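Local coordinates for protein PaxB (Photorhabdus luminescens, PDB 6EK4) that probably acts as one component of a two-component alpha-helical pore-forming toxin of the YaxAB type, at residues P15-K20 and A303-A308; K27-L32 and H289-E294; S33-S38 and I285-Q290; Q44-R49 and V143-R148; K154-R159 and E279-G284. All coordinates share one frame; numbering follows the deposited sequence.

Contact 1 (P15-K20 and A303-A308)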
# COMPACT_ATOMS: atom_id res chain seq x y z
N PRO A 15 11.56 26.50 -1.71
CA PRO A 15 11.05 25.23 -2.26
C PRO A 15 9.56 25.27 -2.58
O PRO A 15 8.79 25.91 -1.86
CB PRO A 15 11.31 24.22 -1.13
CG PRO A 15 12.29 24.87 -0.22
CD PRO A 15 12.04 26.34 -0.33
N GLU A 16 9.15 24.59 -3.65
CA GLU A 16 7.73 24.42 -3.97
C GLU A 16 7.21 23.22 -3.18
O GLU A 16 7.66 22.09 -3.40
CB GLU A 16 7.53 24.22 -5.47
CG GLU A 16 6.07 24.25 -5.93
CD GLU A 16 5.46 25.64 -5.98
OE1 GLU A 16 4.31 25.77 -6.45
OE2 GLU A 16 6.12 26.62 -5.56
N ILE A 17 6.28 23.48 -2.26
CA ILE A 17 5.77 22.44 -1.36
C ILE A 17 4.28 22.22 -1.62
O ILE A 17 3.50 23.17 -1.68
CB ILE A 17 5.98 22.83 0.12
CG1 ILE A 17 7.43 23.30 0.34
CG2 ILE A 17 5.66 21.65 1.03
CD1 ILE A 17 7.75 23.68 1.77
N ASN A 18 3.90 20.95 -1.77
CA ASN A 18 2.51 20.55 -1.88
C ASN A 18 2.08 19.85 -0.59
O ASN A 18 2.39 18.68 -0.37
CB ASN A 18 2.32 19.63 -3.10
CG ASN A 18 0.86 19.46 -3.50
OD1 ASN A 18 -0.05 19.58 -2.67
ND2 ASN A 18 0.63 19.18 -4.77
N VAL A 19 1.37 20.58 0.26
CA VAL A 19 0.91 20.04 1.55
C VAL A 19 -0.24 19.04 1.41
O VAL A 19 -0.51 18.27 2.34
CB VAL A 19 0.52 21.15 2.55
CG1 VAL A 19 1.75 21.95 2.95
CG2 VAL A 19 -0.56 22.07 1.98
N LYS A 20 -0.93 19.05 0.27
CA LYS A 20 -1.96 18.06 -0.03
C LYS A 20 -1.32 16.69 -0.24
O LYS A 20 -1.80 15.69 0.29
CB LYS A 20 -2.77 18.46 -1.27
CG LYS A 20 -4.04 17.64 -1.47
CD LYS A 20 -4.75 18.00 -2.76
CE LYS A 20 -6.07 17.27 -2.89
NZ LYS A 20 -6.63 17.33 -4.27
N ALA A 303 10.60 17.50 4.36
CA ALA A 303 11.97 18.01 4.32
C ALA A 303 12.03 19.42 3.73
O ALA A 303 12.88 20.22 4.13
CB ALA A 303 12.86 17.06 3.53
N LYS A 304 11.14 19.71 2.78
CA LYS A 304 11.08 21.03 2.16
C LYS A 304 10.55 22.10 3.12
O LYS A 304 10.91 23.28 2.99
CB LYS A 304 10.24 20.99 0.88
CG LYS A 304 10.90 20.26 -0.27
CD LYS A 304 9.95 20.10 -1.45
CE LYS A 304 10.58 19.28 -2.57
NZ LYS A 304 9.70 19.19 -3.77
N LEU A 305 9.71 21.71 4.07
CA LEU A 305 9.23 22.62 5.11
C LEU A 305 10.37 22.99 6.06
O LEU A 305 10.57 24.16 6.39
CB LEU A 305 8.08 22.00 5.90
CG LEU A 305 6.75 21.84 5.16
CD1 LEU A 305 5.84 20.86 5.89
CD2 LEU A 305 6.06 23.18 4.98
N GLU A 306 11.13 21.98 6.50
CA GLU A 306 12.32 22.19 7.32
C GLU A 306 13.32 23.09 6.60
O GLU A 306 13.89 24.01 7.19
CB GLU A 306 12.98 20.85 7.65
CG GLU A 306 14.14 20.93 8.64
CD GLU A 306 14.93 19.64 8.74
OE1 GLU A 306 14.48 18.60 8.23
OE2 GLU A 306 16.03 19.67 9.35
N GLN A 307 13.54 22.81 5.31
CA GLN A 307 14.45 23.59 4.48
C GLN A 307 13.99 25.04 4.36
O GLN A 307 14.79 25.96 4.48
CB GLN A 307 14.58 22.96 3.09
CG GLN A 307 15.64 23.58 2.20
CD GLN A 307 15.73 22.92 0.84
OE1 GLN A 307 15.33 21.77 0.66
NE2 GLN A 307 16.27 23.64 -0.14
N ALA A 308 12.69 25.23 4.12
CA ALA A 308 12.11 26.56 3.98
C ALA A 308 12.35 27.43 5.22
O ALA A 308 12.75 28.59 5.09
CB ALA A 308 10.61 26.46 3.70
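The extended lead-in to helix 19-35 of the PaxB helical bundle sets Pro-15 and Ile-17 against one turn of the long helix 247-321, around Lys-304. Because the chain is extended here, alternate residues face the helix: Pro-15 and Ile-17 direct their CB atoms toward it, whereas those of Glu-16 and Asn-18 point away. The proline ring lies beside the root of Lys-304, with Pro-15 CB 4.0 Å from Lys-304 CB, and its CG also approaches the Gln-307 amide carbon. The side chains of Ile-17 and Lys-304 lie alongside each other, heading opposite ways. With chi2 at -179° the isoleucine extends Ile-17 CD1 to the helix backbone, 3.4 Å from Lys-304 O, an oxygen already engaged by Ala-308 N. Ile-17 CD1 also meets Leu-305 CD2 at 3.7 Å. Lys-304, extended beyond CG, passes beside the Glu-16 carbonyl, with Lys-304 CD and NZ both 3.6 Å from Glu-16 O. Further on, Asn-18 is the N-cap of helix 19-35, its OD1 accepting a weak hydrogen bond, the capping bond, from Lys-20 N. Helix 326-348 adds Phe-339 against Ile-17 and fixes the lead-in through Gln-346, which bonds to Ile-17 O and Val-19 N; helix 101-141 brings Met-133 onto Leu-305.

Contact 2 (K27-L32 and H289-E294); sequences KNIWRL and HQIDKE
Ile-29 and Leu-32 of helix 19-35 pack against Ile-291 and Glu-294 of helix 247-321 in an antiparallel helix pair of the bundle; the axes of the two short segments approach to 9.3 Å, with 164° between their directions. Ile-29 CG1 lies 3.6 Å from Glu-294 CB, with CD1 beside the same methylene, so the acid contributes its aliphatic root to the apolar layer. Leu-32 CB lies 3.8 Å from Ile-291 CG1, and its CD1 touches the CB and CG methylenes of Gln-290, the leucine and glutamine side chains crossing at a slant. The Glu-294 chain then bends at chi2 (-72°), which carries CD round to the side of Asn-28. There the two polar groups meet, amide and carboxylate planes 70° apart. Asn-28 OD1 is engaged elsewhere, taking a bond from Gln-24 NE2 and a weak one from Arg-31 NH2, which leaves the amide nitrogen to face the acid. Asn-28 ND2 makes two weak hydrogen bonds to the carboxylate, 3.3 Å to Glu-294 OE2 and 3.5 Å to Glu-294 OE1.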
# COMPACT_ATOMS: atom_id res chain seq x y z
N LYS A 27 -2.73 10.32 5.34
CA LYS A 27 -4.06 9.70 5.33
C LYS A 27 -4.00 8.26 4.79
O LYS A 27 -4.66 7.37 5.32
CB LYS A 27 -5.02 10.55 4.48
CG LYS A 27 -6.44 10.02 4.35
CD LYS A 27 -7.18 10.04 5.67
CE LYS A 27 -8.67 9.77 5.48
NZ LYS A 27 -9.43 9.87 6.76
N ASN A 28 -3.21 8.06 3.74
CA ASN A 28 -3.05 6.74 3.13
C ASN A 28 -2.30 5.75 4.02
O ASN A 28 -2.59 4.55 3.99
CB ASN A 28 -2.34 6.85 1.77
CG ASN A 28 -3.16 7.58 0.73
OD1 ASN A 28 -4.39 7.66 0.82
ND2 ASN A 28 -2.48 8.13 -0.27
N ILE A 29 -1.34 6.25 4.79
CA ILE A 29 -0.60 5.40 5.73
C ILE A 29 -1.52 4.90 6.84
O ILE A 29 -1.44 3.73 7.23
CB ILE A 29 0.63 6.14 6.31
CG1 ILE A 29 1.72 6.26 5.24
CG2 ILE A 29 1.20 5.40 7.52
CD1 ILE A 29 2.81 7.27 5.55
N TRP A 30 -2.39 5.77 7.34
CA TRP A 30 -3.37 5.39 8.36
C TRP A 30 -4.29 4.29 7.84
O TRP A 30 -4.50 3.27 8.50
CB TRP A 30 -4.21 6.60 8.78
CG TRP A 30 -5.23 6.28 9.83
CD1 TRP A 30 -6.53 5.90 9.64
CD2 TRP A 30 -5.03 6.29 11.25
NE1 TRP A 30 -7.15 5.69 10.84
CE2 TRP A 30 -6.25 5.92 11.85
CE3 TRP A 30 -3.93 6.59 12.07
CZ2 TRP A 30 -6.41 5.84 13.24
CZ3 TRP A 30 -4.09 6.50 13.45
CH2 TRP A 30 -5.32 6.13 14.01
N ARG A 31 -4.85 4.50 6.65
CA ARG A 31 -5.76 3.54 6.03
C ARG A 31 -5.08 2.19 5.79
O ARG A 31 -5.65 1.14 6.10
CB ARG A 31 -6.28 4.10 4.70
CG ARG A 31 -7.32 3.23 4.01
CD ARG A 31 -7.91 3.91 2.78
NE ARG A 31 -6.88 4.49 1.91
CZ ARG A 31 -6.08 3.80 1.10
NH1 ARG A 31 -6.16 2.47 1.01
NH2 ARG A 31 -5.18 4.44 0.36
N LEU A 32 -3.87 2.22 5.25
CA LEU A 32 -3.11 1.01 4.95
C LEU A 32 -2.64 0.28 6.21
O LEU A 32 -2.64 -0.95 6.25
CB LEU A 32 -1.91 1.32 4.05
CG LEU A 32 -2.26 1.70 2.61
CD1 LEU A 32 -1.08 2.39 1.94
CD2 LEU A 32 -2.70 0.49 1.81
N HIS A 289 4.85 -2.34 1.79
CA HIS A 289 5.65 -1.72 0.72
C HIS A 289 5.06 -0.37 0.30
O HIS A 289 5.80 0.57 0.02
CB HIS A 289 5.74 -2.64 -0.51
CG HIS A 289 6.90 -3.59 -0.47
ND1 HIS A 289 8.07 -3.35 -1.16
CD2 HIS A 289 7.07 -4.77 0.16
CE1 HIS A 289 8.91 -4.34 -0.95
NE2 HIS A 289 8.33 -5.22 -0.15
N GLN A 290 3.73 -0.29 0.26
CA GLN A 290 3.04 0.95 -0.06
C GLN A 290 3.21 1.98 1.05
O GLN A 290 3.36 3.17 0.77
CB GLN A 290 1.55 0.68 -0.31
CG GLN A 290 0.75 1.89 -0.81
CD GLN A 290 1.29 2.47 -2.10
OE1 GLN A 290 1.35 3.69 -2.27
NE2 GLN A 290 1.69 1.60 -3.02
N ILE A 291 3.20 1.53 2.31
CA ILE A 291 3.42 2.42 3.45
C ILE A 291 4.80 3.09 3.38
O ILE A 291 4.94 4.26 3.72
CB ILE A 291 3.24 1.68 4.80
CG1 ILE A 291 1.75 1.49 5.09
CG2 ILE A 291 3.89 2.44 5.96
CD1 ILE A 291 1.44 0.52 6.21
N ASP A 292 5.81 2.35 2.93
CA ASP A 292 7.15 2.90 2.75
C ASP A 292 7.18 3.94 1.63
O ASP A 292 7.88 4.94 1.72
CB ASP A 292 8.17 1.80 2.47
CG ASP A 292 9.60 2.30 2.56
OD1 ASP A 292 10.04 2.64 3.68
OD2 ASP A 292 10.29 2.35 1.52
N LYS A 293 6.42 3.68 0.56
CA LYS A 293 6.35 4.60 -0.58
C LYS A 293 5.54 5.86 -0.24
O LYS A 293 5.86 6.95 -0.73
CB LYS A 293 5.77 3.90 -1.81
CG LYS A 293 6.71 2.86 -2.40
CD LYS A 293 6.07 2.12 -3.57
CE LYS A 293 6.99 1.02 -4.08
NZ LYS A 293 6.34 0.19 -5.14
N GLU A 294 4.50 5.71 0.58
CA GLU A 294 3.74 6.86 1.07
C GLU A 294 4.57 7.67 2.07
O GLU A 294 4.48 8.90 2.11
CB GLU A 294 2.43 6.40 1.73
CG GLU A 294 1.44 5.73 0.79
CD GLU A 294 0.77 6.68 -0.19
OE1 GLU A 294 0.99 7.91 -0.11
OE2 GLU A 294 0.02 6.19 -1.06

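Contact 3 (S33-S38 and I285-Q290)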
# COMPACT_ATOMS: atom_id res chain seq x y z
N SER A 33 -2.24 1.03 7.23
CA SER A 33 -1.72 0.44 8.47
C SER A 33 -2.78 -0.31 9.28
O SER A 33 -2.44 -1.10 10.15
CB SER A 33 -1.08 1.51 9.35
OG SER A 33 -2.02 2.48 9.74
N HIS A 34 -4.06 -0.06 8.99
CA HIS A 34 -5.16 -0.70 9.72
C HIS A 34 -5.85 -1.84 8.95
O HIS A 34 -6.42 -2.73 9.57
CB HIS A 34 -6.20 0.35 10.13
CG HIS A 34 -5.72 1.25 11.23
ND1 HIS A 34 -4.99 2.40 11.00
CD2 HIS A 34 -5.86 1.16 12.58
CE1 HIS A 34 -4.71 2.98 12.15
NE2 HIS A 34 -5.22 2.24 13.12
N GLN A 35 -5.78 -1.81 7.62
CA GLN A 35 -6.37 -2.88 6.80
C GLN A 35 -5.36 -3.97 6.46
O GLN A 35 -5.74 -5.12 6.22
CB GLN A 35 -6.98 -2.30 5.51
CG GLN A 35 -5.98 -1.89 4.44
CD GLN A 35 -6.63 -1.18 3.27
OE1 GLN A 35 -7.69 -0.56 3.41
NE2 GLN A 35 -5.99 -1.25 2.10
N GLN A 36 -4.07 -3.62 6.43
CA GLN A 36 -2.98 -4.57 6.19
C GLN A 36 -3.03 -5.74 7.17
O GLN A 36 -3.10 -5.53 8.39
CB GLN A 36 -1.63 -3.85 6.26
CG GLN A 36 -0.39 -4.73 6.42
CD GLN A 36 0.10 -4.83 7.86
OE1 GLN A 36 -0.16 -3.96 8.68
NE2 GLN A 36 0.82 -5.90 8.16
N LYS A 37 -2.98 -6.96 6.64
CA LYS A 37 -3.01 -8.17 7.45
C LYS A 37 -1.99 -9.19 6.93
O LYS A 37 -2.35 -10.25 6.42
CB LYS A 37 -4.42 -8.77 7.47
CG LYS A 37 -5.42 -7.94 8.27
CD LYS A 37 -6.85 -8.43 8.07
CE LYS A 37 -7.83 -7.52 8.79
NZ LYS A 37 -9.23 -8.02 8.70
N SER A 38 -0.71 -8.85 7.07
CA SER A 38 0.40 -9.75 6.72
C SER A 38 0.62 -10.81 7.80
O SER A 38 1.17 -11.88 7.52
CB SER A 38 1.69 -8.96 6.48
OG SER A 38 2.07 -8.23 7.63
N ILE A 285 1.81 -7.71 2.75
CA ILE A 285 3.18 -7.31 2.44
C ILE A 285 3.21 -6.17 1.42
O ILE A 285 4.04 -5.27 1.53
CB ILE A 285 4.02 -8.51 1.93
CG1 ILE A 285 4.28 -9.49 3.08
CG2 ILE A 285 5.36 -8.05 1.36
CD1 ILE A 285 4.79 -10.85 2.64
N GLU A 286 2.30 -6.20 0.45
CA GLU A 286 2.19 -5.13 -0.54
C GLU A 286 1.72 -3.80 0.06
O GLU A 286 2.09 -2.73 -0.43
CB GLU A 286 1.27 -5.53 -1.70
CG GLU A 286 2.00 -6.09 -2.91
CD GLU A 286 2.92 -5.08 -3.58
OE1 GLU A 286 2.70 -3.86 -3.42
OE2 GLU A 286 3.87 -5.51 -4.27
N ASP A 287 0.91 -3.86 1.12
CA ASP A 287 0.49 -2.66 1.83
C ASP A 287 1.64 -2.05 2.63
O ASP A 287 1.75 -0.83 2.72
CB ASP A 287 -0.69 -2.96 2.77
CG ASP A 287 -1.98 -3.28 2.02
OD1 ASP A 287 -2.18 -2.76 0.90
OD2 ASP A 287 -2.80 -4.04 2.57
N VAL A 288 2.50 -2.90 3.19
CA VAL A 288 3.68 -2.43 3.93
C VAL A 288 4.67 -1.76 2.97
O VAL A 288 5.27 -0.73 3.30
CB VAL A 288 4.39 -3.57 4.69
CG1 VAL A 288 5.69 -3.09 5.33
CG2 VAL A 288 3.47 -4.14 5.77
N HIS A 289 4.85 -2.34 1.79
CA HIS A 289 5.65 -1.72 0.72
C HIS A 289 5.06 -0.37 0.30
O HIS A 289 5.80 0.57 0.02
CB HIS A 289 5.74 -2.64 -0.51
CG HIS A 289 6.90 -3.59 -0.47
ND1 HIS A 289 8.07 -3.35 -1.16
CD2 HIS A 289 7.07 -4.77 0.16
CE1 HIS A 289 8.91 -4.34 -0.95
NE2 HIS A 289 8.33 -5.22 -0.15
N GLN A 290 3.73 -0.29 0.26
CA GLN A 290 3.04 0.95 -0.06
C GLN A 290 3.21 1.98 1.05
O GLN A 290 3.36 3.17 0.77
CB GLN A 290 1.55 0.68 -0.31
CG GLN A 290 0.75 1.89 -0.81
CD GLN A 290 1.29 2.47 -2.10
OE1 GLN A 290 1.35 3.69 -2.27
NE2 GLN A 290 1.69 1.60 -3.02
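Helix 19-35 gives way at Gln-36, where Gln-36 CA lies 5.9 Å from Asp-287 CA, and the chain continues antiparallel to helix 247-321 until Ser-38 CA stands 5.7 Å from Ile-285 CA. Leaving helical geometry (psi 129°) therefore does not take the backbone off its partner: this C-terminal end of a bundle helix is followed by a short non-helical run along the same neighbour. Gln-36 and Asp-287 form the centre of the contact. Gln-36 CB faces Asp-287 CB at 3.7 Å, and Asp-287 OD2 comes 3.7 Å from Gln-36 CA; the CB methylenes and this oxygen do the touching, not the amide. A bend at chi2 (-98°) turns Gln-36 CD toward Val-288, and Val-288 CG2 touches both Gln-36 CD and NE2 at 4.0 Å. Ser-38 meets the helix through its CB, close to Ile-285 N. Two other helices pack on the site: Thr-47 of helix 42-73 lies on Gln-36, Ile-43 of that helix on Val-288, and Leu-149 and Leu-153 of helix 149-193 cover Val-288 and Ile-285.

Contact 4 (Q44-R49 and V143-R148); sequences QEKTLR and VVILER
Lys-46 lies across Val-143, Val-144 and Ile-145: its inner atoms meet Val-143 and Ile-145, its outer ones a single carbonyl oxygen, Val-144 O. At the root, Lys-46 CB touches two branched side chains, Val-143 CG1 at 3.7 Å and Ile-145 CG2 at 4.0 Å. CG remains against Val-143 CG1. The segment it crosses is the non-helical connection between helices 101-141 and 149-193, laid over helix 42-73 of the bundle, and the Val-144 carbonyl of this connection takes the lysine's ammonium. The chain stays extended beyond CG (chi2 -168°), which leads CD past Val-144 O; CE passes the same oxygen. Lys-46 NZ then donates to Val-144 O over 3.0 Å, in the carbonyl plane and with a C=O...donor angle of 154°. Glu-147 OE2 lies 5.3 Å from Lys-46 NZ, near enough perhaps to favour the positive charge without touching it. Beside the lysine, Arg-49 CB approaches Val-143 CG2, and its NH2 forms a salt bridge with Glu-45 OE2. Val-143 O accepts a hydrogen bond from Arg-295 NH1 of helix 247-321.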
# COMPACT_ATOMS: atom_id res chain seq x y z
N GLN A 44 3.10 -5.19 12.05
CA GLN A 44 1.80 -4.58 12.36
C GLN A 44 1.94 -3.46 13.38
O GLN A 44 1.28 -2.43 13.27
CB GLN A 44 0.82 -5.64 12.87
CG GLN A 44 -0.64 -5.28 12.66
CD GLN A 44 -1.57 -6.40 13.09
OE1 GLN A 44 -2.18 -7.07 12.25
NE2 GLN A 44 -1.68 -6.62 14.39
N GLU A 45 2.80 -3.66 14.38
CA GLU A 45 3.05 -2.65 15.40
C GLU A 45 3.88 -1.49 14.84
O GLU A 45 3.59 -0.33 15.11
CB GLU A 45 3.77 -3.26 16.60
CG GLU A 45 3.82 -2.35 17.82
CD GLU A 45 4.69 -2.90 18.94
OE1 GLU A 45 4.76 -4.13 19.10
OE2 GLU A 45 5.29 -2.08 19.67
N LYS A 46 4.92 -1.81 14.08
CA LYS A 46 5.79 -0.79 13.49
C LYS A 46 5.04 0.11 12.51
O LYS A 46 5.31 1.31 12.44
CB LYS A 46 6.99 -1.44 12.78
CG LYS A 46 8.08 -1.93 13.73
CD LYS A 46 9.34 -2.28 12.96
CE LYS A 46 10.32 -3.07 13.81
NZ LYS A 46 11.58 -3.37 13.07
N THR A 47 4.12 -0.46 11.74
CA THR A 47 3.30 0.32 10.81
C THR A 47 2.38 1.30 11.55
O THR A 47 2.13 2.40 11.08
CB THR A 47 2.45 -0.57 9.89
OG1 THR A 47 1.77 -1.56 10.68
CG2 THR A 47 3.32 -1.26 8.86
N LEU A 48 1.89 0.88 12.72
CA LEU A 48 1.09 1.76 13.57
C LEU A 48 1.93 2.89 14.16
O LEU A 48 1.42 3.99 14.39
CB LEU A 48 0.40 0.96 14.69
CG LEU A 48 -0.70 -0.01 14.24
CD1 LEU A 48 -1.10 -0.92 15.39
CD2 LEU A 48 -1.91 0.73 13.69
N ARG A 49 3.21 2.63 14.42
CA ARG A 49 4.14 3.68 14.86
C ARG A 49 4.34 4.72 13.77
O ARG A 49 4.40 5.92 14.05
CB ARG A 49 5.50 3.09 15.25
CG ARG A 49 5.49 2.24 16.51
CD ARG A 49 6.87 1.64 16.74
NE ARG A 49 6.87 0.57 17.73
CZ ARG A 49 7.89 -0.26 17.95
NH1 ARG A 49 9.01 -0.16 17.25
NH2 ARG A 49 7.78 -1.21 18.88
N VAL A 143 11.72 4.19 11.86
CA VAL A 143 11.03 2.90 11.98
C VAL A 143 11.39 2.05 10.76
O VAL A 143 11.08 2.42 9.63
CB VAL A 143 9.50 3.07 12.06
CG1 VAL A 143 8.82 1.72 12.20
CG2 VAL A 143 9.12 3.98 13.22
N VAL A 144 12.04 0.91 11.00
CA VAL A 144 12.51 0.04 9.92
C VAL A 144 11.48 -1.05 9.64
O VAL A 144 11.16 -1.84 10.52
CB VAL A 144 13.87 -0.61 10.27
CG1 VAL A 144 14.45 -1.32 9.05
CG2 VAL A 144 14.84 0.44 10.79
N ILE A 145 10.98 -1.09 8.40
CA ILE A 145 9.93 -2.05 8.02
C ILE A 145 10.29 -2.96 6.83
O ILE A 145 9.67 -4.01 6.67
CB ILE A 145 8.60 -1.33 7.70
CG1 ILE A 145 8.81 -0.16 6.73
CG2 ILE A 145 7.95 -0.84 8.99
CD1 ILE A 145 7.53 0.38 6.14
N LEU A 146 11.27 -2.58 6.02
CA LEU A 146 11.61 -3.32 4.79
C LEU A 146 12.75 -4.33 4.94
O LEU A 146 13.27 -4.82 3.94
CB LEU A 146 11.94 -2.34 3.66
CG LEU A 146 10.83 -1.38 3.19
CD1 LEU A 146 11.31 -0.60 1.97
CD2 LEU A 146 9.54 -2.13 2.88
N GLU A 147 13.13 -4.66 6.18
CA GLU A 147 14.14 -5.69 6.41
C GLU A 147 13.59 -7.07 6.02
O GLU A 147 12.61 -7.53 6.60
CB GLU A 147 14.60 -5.70 7.88
CG GLU A 147 15.65 -4.66 8.19
CD GLU A 147 16.06 -4.64 9.65
OE1 GLU A 147 16.86 -3.75 10.03
OE2 GLU A 147 15.60 -5.51 10.42
N ARG A 148 14.24 -7.69 5.04
CA ARG A 148 13.83 -8.98 4.46
C ARG A 148 12.33 -9.10 4.18
O ARG A 148 11.73 -10.15 4.40
CB ARG A 148 14.34 -10.16 5.30
CG ARG A 148 13.83 -10.24 6.73
CD ARG A 148 14.14 -11.59 7.34
NE ARG A 148 14.18 -11.54 8.80
CZ ARG A 148 14.54 -12.56 9.58
NH1 ARG A 148 14.90 -13.73 9.05
NH2 ARG A 148 14.54 -12.41 10.90

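Contact 5 (K154-R159 and E279-G284); sequences KEEQER and EQRIAG
Bends in two side chains bring Glu-156 and Arg-281 together: the glutamate turns at chi2 (-64°), swinging CD toward the partner helix, and the arginine folds at chi3 (-64°), which brings NE back to meet it. The side chains cross at about a right angle, carboxylate and guanidinium planes 75° apart, and Glu-156 OE1 sits at the edge of the guanidinium. Glu-156 OE1 takes two weak hydrogen bonds of a long salt bridge, 3.5 Å from Arg-281 NH2 and 3.5 Å from Arg-281 NE. A second arginine joins this surface site, Arg-159 NH1 being modelled 3.0 Å from Arg-281 NH2. These are two donors of like charge, close but not hydrogen-bonded, and so short a distance is doubtful at this resolution; the carboxylate of Glu-156 may compensate in part, and Arg-159 NH2 has a weak bond to Gln-274 OE1. Nearer the backbones, Glu-156 CB packs on Ile-282 CG1 at 3.6 Å, while Gln-157 CG meets Ile-282 CD1 at 4.0 Å. The pair belongs to an antiparallel helix packing, in which the axes of the two short segments approach to 9.6 Å. Helix 149-193 adds Leu-153 and Lys-160 to Ile-282, and helix 247-321 lays Val-278 and Ile-285 on Glu-156.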
# COMPACT_ATOMS: atom_id res chain seq x y z
N LYS A 154 8.88 -12.88 -1.75
CA LYS A 154 9.34 -13.93 -2.65
C LYS A 154 8.92 -15.31 -2.14
O LYS A 154 8.55 -16.18 -2.93
CB LYS A 154 10.86 -13.87 -2.82
CG LYS A 154 11.37 -14.55 -4.08
CD LYS A 154 12.88 -14.68 -4.07
CE LYS A 154 13.40 -15.14 -5.43
NZ LYS A 154 14.83 -15.55 -5.38
N GLU A 155 8.98 -15.50 -0.82
CA GLU A 155 8.62 -16.77 -0.19
C GLU A 155 7.13 -17.10 -0.36
O GLU A 155 6.77 -18.22 -0.72
CB GLU A 155 8.97 -16.75 1.30
CG GLU A 155 8.62 -18.03 2.06
CD GLU A 155 8.98 -17.96 3.54
OE1 GLU A 155 9.97 -17.28 3.89
OE2 GLU A 155 8.27 -18.59 4.35
N GLU A 156 6.28 -16.11 -0.10
CA GLU A 156 4.83 -16.30 -0.18
C GLU A 156 4.36 -16.51 -1.61
O GLU A 156 3.45 -17.31 -1.86
CB GLU A 156 4.10 -15.10 0.43
CG GLU A 156 4.35 -14.89 1.92
CD GLU A 156 3.83 -16.03 2.79
OE1 GLU A 156 2.94 -16.79 2.35
OE2 GLU A 156 4.32 -16.17 3.93
N GLN A 157 4.97 -15.79 -2.55
CA GLN A 157 4.64 -15.94 -3.97
C GLN A 157 5.13 -17.27 -4.54
O GLN A 157 4.54 -17.79 -5.49
CB GLN A 157 5.20 -14.76 -4.78
CG GLN A 157 4.45 -13.46 -4.55
CD GLN A 157 5.05 -12.27 -5.27
OE1 GLN A 157 4.33 -11.38 -5.71
NE2 GLN A 157 6.37 -12.25 -5.39
N GLU A 158 6.20 -17.81 -3.97
CA GLU A 158 6.65 -19.17 -4.29
C GLU A 158 5.68 -20.21 -3.73
O GLU A 158 5.36 -21.18 -4.41
CB GLU A 158 8.07 -19.43 -3.76
CG GLU A 158 9.18 -18.88 -4.65
CD GLU A 158 10.56 -19.07 -4.05
OE1 GLU A 158 10.82 -20.14 -3.46
OE2 GLU A 158 11.40 -18.14 -4.19
N ARG A 159 5.23 -19.99 -2.50
CA ARG A 159 4.24 -20.88 -1.87
C ARG A 159 2.89 -20.78 -2.59
O ARG A 159 2.18 -21.78 -2.71
CB ARG A 159 4.07 -20.56 -0.38
CG ARG A 159 3.38 -21.67 0.40
CD ARG A 159 2.96 -21.24 1.80
NE ARG A 159 1.97 -22.15 2.37
CZ ARG A 159 1.37 -21.99 3.55
NH1 ARG A 159 1.64 -20.93 4.31
NH2 ARG A 159 0.48 -22.88 3.97
N GLU A 279 -2.55 -15.38 -0.16
CA GLU A 279 -3.03 -14.20 -0.89
C GLU A 279 -3.31 -13.01 0.03
O GLU A 279 -3.09 -11.86 -0.35
CB GLU A 279 -4.28 -14.52 -1.72
CG GLU A 279 -3.97 -15.22 -3.04
CD GLU A 279 -5.15 -15.24 -3.99
OE1 GLU A 279 -5.82 -14.20 -4.16
OE2 GLU A 279 -5.41 -16.31 -4.60
N GLN A 280 -3.79 -13.29 1.24
CA GLN A 280 -4.01 -12.25 2.24
C GLN A 280 -2.68 -11.71 2.76
O GLN A 280 -2.54 -10.51 3.00
CB GLN A 280 -4.85 -12.77 3.41
CG GLN A 280 -5.12 -11.72 4.48
CD GLN A 280 -6.32 -12.04 5.34
OE1 GLN A 280 -6.54 -13.20 5.72
NE2 GLN A 280 -7.11 -11.02 5.67
N ARG A 281 -1.70 -12.59 2.93
CA ARG A 281 -0.38 -12.20 3.43
C ARG A 281 0.44 -11.46 2.37
O ARG A 281 1.19 -10.54 2.70
CB ARG A 281 0.39 -13.41 3.96
CG ARG A 281 -0.15 -13.94 5.28
CD ARG A 281 0.81 -14.89 5.96
NE ARG A 281 1.02 -16.11 5.17
CZ ARG A 281 0.16 -17.12 5.08
NH1 ARG A 281 -1.01 -17.08 5.72
NH2 ARG A 281 0.46 -18.17 4.33
N ILE A 282 0.30 -11.86 1.11
CA ILE A 282 0.93 -11.13 -0.00
C ILE A 282 0.32 -9.73 -0.11
O ILE A 282 1.04 -8.75 -0.35
CB ILE A 282 0.78 -11.89 -1.34
CG1 ILE A 282 1.64 -13.16 -1.33
CG2 ILE A 282 1.19 -11.02 -2.52
CD1 ILE A 282 1.21 -14.21 -2.34
N ALA A 283 -1.00 -9.64 0.06
CA ALA A 283 -1.70 -8.35 0.07
C ALA A 283 -1.23 -7.48 1.23
O ALA A 283 -1.10 -6.26 1.09
CB ALA A 283 -3.20 -8.57 0.14
N GLY A 284 -0.99 -8.10 2.38
CA GLY A 284 -0.46 -7.41 3.55
C GLY A 284 0.94 -6.88 3.34
O GLY A 284 1.25 -5.74 3.70

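Overall arrangement
Helix 247-321 is the common partner of contacts 1, 2, 3 and 5, which succeed one another along it, while contact 4 lies beside the middle pair. Contacts 2 and 3 share His-289 and Gln-290 and have centres about 8 Å apart; contact 3 is in turn about 12 Å from contact 5, centre to centre, and meets it where Ser-38 O approaches Arg-281 CG at 3.3 Å. Contact 4 touches both central contacts, through Thr-47 on Ile-291 and Ile-145 near Val-288. The far ends, contacts 1 and 5, are about 37 Å apart between centres. A bound sodium ion lies about 9 Å from the side chain of Val-143 in contact 4.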